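Local coordinates for uncharacterized protein (Enterococcus faecalis, PDB 2R41) that is of unknown function, a DUF960-family protein for which a GTP cyclohydrolase activity is only suggested, at residues S23-S31 / L78-P87. Numbering follows the deposited sequence.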
loop_
_atom_site.group_PDB
_atom_site.type_symbol
_atom_site.label_atom_id
_atom_site.label_comp_id
_atom_site.label_asym_id
_atom_site.label_seq_id
_atom_site.Cartn_x
_atom_site.Cartn_y
_atom_site.Cartn_z
ATOM N N SER C 23 1.360 -9.790 17.773
ATOM C CA SER C 23 1.667 -10.794 18.725
ATOM C C SER C 23 2.797 -11.715 18.245
ATOM O O SER C 23 3.517 -12.285 19.066
ATOM C CB SER C 23 0.367 -11.507 19.024
ATOM O OG SER C 23 0.520 -12.910 18.987
ATOM N N LEU C 24 2.989 -11.845 16.930
ATOM C CA LEU C 24 4.171 -12.557 16.378
ATOM C C LEU C 24 5.078 -11.617 15.606
ATOM O O LEU C 24 4.581 -10.721 14.912
ATOM C CB LEU C 24 3.752 -13.624 15.388
ATOM C CG LEU C 24 2.880 -14.785 15.810
ATOM C CD1 LEU C 24 2.670 -15.693 14.568
ATOM C CD2 LEU C 24 3.534 -15.499 16.959
ATOM N N PRO C 25 6.402 -11.812 15.683
ATOM C CA PRO C 25 7.255 -10.975 14.850
ATOM C C PRO C 25 7.048 -11.274 13.379
ATOM O O PRO C 25 6.583 -12.336 13.044
ATOM C CB PRO C 25 8.655 -11.389 15.269
ATOM C CG PRO C 25 8.508 -12.734 15.862
ATOM C CD PRO C 25 7.177 -12.745 16.505
ATOM N N SER C 26 7.382 -10.340 12.512
ATOM C CA SER C 26 7.322 -10.542 11.064
ATOM C C SER C 26 7.957 -11.798 10.467
ATOM O O SER C 26 7.417 -12.405 9.550
ATOM C CB SER C 26 7.990 -9.376 10.416
ATOM O OG SER C 26 6.992 -8.440 10.181
ATOM N N GLY C 27 9.118 -12.161 10.974
ATOM C CA GLY C 27 9.878 -13.222 10.397
ATOM C C GLY C 27 9.173 -14.520 10.632
ATOM O O GLY C 27 9.437 -15.511 9.953
ATOM N N LEU C 28 8.260 -14.527 11.590
ATOM C CA LEU C 28 7.537 -15.742 11.894
ATOM C C LEU C 28 6.263 -15.859 11.078
ATOM O O LEU C 28 5.887 -16.953 10.632
ATOM C CB LEU C 28 7.247 -15.810 13.383
ATOM C CG LEU C 28 8.118 -16.863 14.052
ATOM C CD1 LEU C 28 8.486 -16.448 15.466
ATOM C CD2 LEU C 28 7.390 -18.211 14.052
ATOM N N ILE C 29 5.584 -14.734 10.915
ATOM C CA ILE C 29 4.461 -14.685 10.037
ATOM C C ILE C 29 4.952 -15.130 8.643
ATOM O O ILE C 29 4.403 -16.073 8.069
ATOM C CB ILE C 29 3.869 -13.287 9.985
ATOM C CG1 ILE C 29 3.363 -12.868 11.376
ATOM C CG2 ILE C 29 2.776 -13.228 8.932
ATOM C CD1 ILE C 29 2.591 -11.510 11.441
ATOM N N ASP C 30 6.018 -14.515 8.130
ATOM C CA ASP C 30 6.508 -14.888 6.815
ATOM C C ASP C 30 6.821 -16.376 6.750
ATOM O O ASP C 30 6.520 -17.047 5.744
ATOM C CB ASP C 30 7.741 -14.082 6.420
ATOM C CG ASP C 30 7.424 -12.605 6.151
ATOM O OD1 ASP C 30 6.208 -12.235 6.183
ATOM O OD2 ASP C 30 8.386 -11.803 5.930
ATOM N N SER C 31 7.430 -16.897 7.814
ATOM C CA SER C 31 7.597 -18.343 7.954
ATOM C C SER C 31 6.349 -19.147 7.674
ATOM O O SER C 31 6.440 -20.159 6.989
ATOM C CB SER C 31 8.066 -18.707 9.343
ATOM O OG SER C 31 9.458 -18.672 9.346
ATOM N N LEU C 78 11.844 -24.520 13.097
ATOM C CA LEU C 78 12.252 -23.214 12.658
ATOM C C LEU C 78 13.472 -22.707 13.377
ATOM O O LEU C 78 13.681 -23.002 14.562
ATOM C CB LEU C 78 11.123 -22.215 12.832
ATOM C CG LEU C 78 9.974 -22.341 11.841
ATOM C CD1 LEU C 78 9.032 -21.202 12.083
ATOM C CD2 LEU C 78 10.487 -22.363 10.414
ATOM N N PRO C 79 14.272 -21.903 12.660
ATOM C CA PRO C 79 15.460 -21.324 13.239
ATOM C C PRO C 79 15.109 -20.360 14.337
ATOM O O PRO C 79 15.919 -20.151 15.216
ATOM C CB PRO C 79 16.128 -20.598 12.055
ATOM C CG PRO C 79 15.052 -20.356 11.050
ATOM C CD PRO C 79 14.090 -21.512 11.241
ATOM N N PHE C 80 13.909 -19.802 14.313
ATOM C CA PHE C 80 13.560 -18.716 15.252
ATOM C C PHE C 80 13.402 -19.082 16.722
ATOM O O PHE C 80 13.183 -20.225 17.076
ATOM C CB PHE C 80 12.363 -17.902 14.733
ATOM C CG PHE C 80 12.561 -17.444 13.340
ATOM C CD1 PHE C 80 13.639 -16.598 13.029
ATOM C CD2 PHE C 80 11.755 -17.913 12.324
ATOM C CE1 PHE C 80 13.879 -16.187 11.721
ATOM C CE2 PHE C 80 11.975 -17.519 11.007
ATOM C CZ PHE C 80 13.035 -16.653 10.702
ATOM N N SER C 81 13.532 -18.080 17.564
ATOM C CA SER C 81 13.443 -18.251 18.981
ATOM C C SER C 81 11.996 -18.351 19.450
ATOM O O SER C 81 11.142 -17.508 19.085
ATOM C CB SER C 81 14.081 -17.060 19.650
ATOM O OG SER C 81 14.927 -17.520 20.655
ATOM N N TYR C 82 11.724 -19.372 20.268
ATOM C CA TYR C 82 10.429 -19.523 20.912
ATOM C C TYR C 82 10.293 -18.546 22.060
ATOM O O TYR C 82 11.268 -18.241 22.739
ATOM C CB TYR C 82 10.219 -20.954 21.418
ATOM C CG TYR C 82 8.895 -21.159 22.151
ATOM C CD1 TYR C 82 7.743 -21.529 21.463
ATOM C CD2 TYR C 82 8.804 -20.978 23.524
ATOM C CE1 TYR C 82 6.535 -21.723 22.131
ATOM C CE2 TYR C 82 7.620 -21.164 24.198
ATOM C CZ TYR C 82 6.482 -21.535 23.505
ATOM O OH TYR C 82 5.293 -21.719 24.195
ATOM N N SER C 83 9.065 -18.063 22.230
ATOM C CA SER C 83 8.649 -17.230 23.332
ATOM C C SER C 83 7.277 -17.698 23.846
ATOM O O SER C 83 6.415 -18.090 23.075
ATOM C CB SER C 83 8.582 -15.793 22.879
ATOM O OG SER C 83 7.617 -15.098 23.642
ATOM N N THR C 84 7.072 -17.652 25.157
ATOM C CA THR C 84 5.829 -18.145 25.768
ATOM C C THR C 84 4.672 -17.169 25.502
ATOM O O THR C 84 3.487 -17.495 25.715
ATOM C CB THR C 84 5.974 -18.221 27.267
ATOM O OG1 THR C 84 5.855 -16.886 27.781
ATOM C CG2 THR C 84 7.340 -18.856 27.669
ATOM N N ALA C 85 5.055 -15.965 25.066
ATOM C CA ALA C 85 4.135 -14.887 24.721
ATOM C C ALA C 85 3.407 -15.160 23.416
ATOM O O ALA C 85 2.321 -14.638 23.200
ATOM C CB ALA C 85 4.892 -13.555 24.629
ATOM N N TYR C 86 4.008 -15.962 22.538
ATOM C CA TYR C 86 3.419 -16.228 21.230
ATOM C C TYR C 86 2.106 -16.976 21.389
ATOM O O TYR C 86 1.913 -17.702 22.370
ATOM C CB TYR C 86 4.366 -17.030 20.328
ATOM C CG TYR C 86 5.622 -16.303 19.942
ATOM C CD1 TYR C 86 5.665 -14.902 19.895
ATOM C CD2 TYR C 86 6.774 -17.000 19.625
ATOM C CE1 TYR C 86 6.835 -14.219 19.558
ATOM C CE2 TYR C 86 7.953 -16.330 19.277
ATOM C CZ TYR C 86 7.973 -14.939 19.246
ATOM O OH TYR C 86 9.128 -14.280 18.893
ATOM N N PRO C 87 1.207 -16.810 20.413
ATOM C CA PRO C 87 -0.057 -17.513 20.359
ATOM C C PRO C 87 0.237 -18.985 20.126
ATOM O O PRO C 87 1.143 -19.305 19.371
ATOM C CB PRO C 87 -0.719 -16.896 19.133
ATOM C CG PRO C 87 0.423 -16.471 18.290
ATOM C CD PRO C 87 1.389 -15.934 19.245
#
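Y86, L28 and F80 bury the most surface here. They join the first turn of helix 26-40 to the loop that links strands 73-78 and 89-94 of a mixed beta sheet. The contact is mostly apolar packing, with no hydrogen bond between the two segments. The Y86 ring is bordered by three side chains of segment 23-31. The P25 and Y86 side chains cross at about a right angle, with P25 CD 3.4 Å from Y86 CE1. L24 CD2 lies 3.7 Å from Y86 CD1, and L28 CD1 comes to 3.8 Å from Y86 CE2. S83 CB sits over the centre of one face of this ring, in a type I turn running from S83 to Y86. L28 CD2 meets L78 CD1, at the end of strand 73-78, at 3.9 Å. L28 packs on L54 of strand 49-57. F80 has CG beside its backbone N (chi1 -52°), and ring atom CE2 lies 3.4 Å from G27 O. P79 CG covers one ring face, and S22 of a second subunit packs on F80. S31 OG lies at the ring edge, near the plane, and donates to G27 O at 3.2 Å.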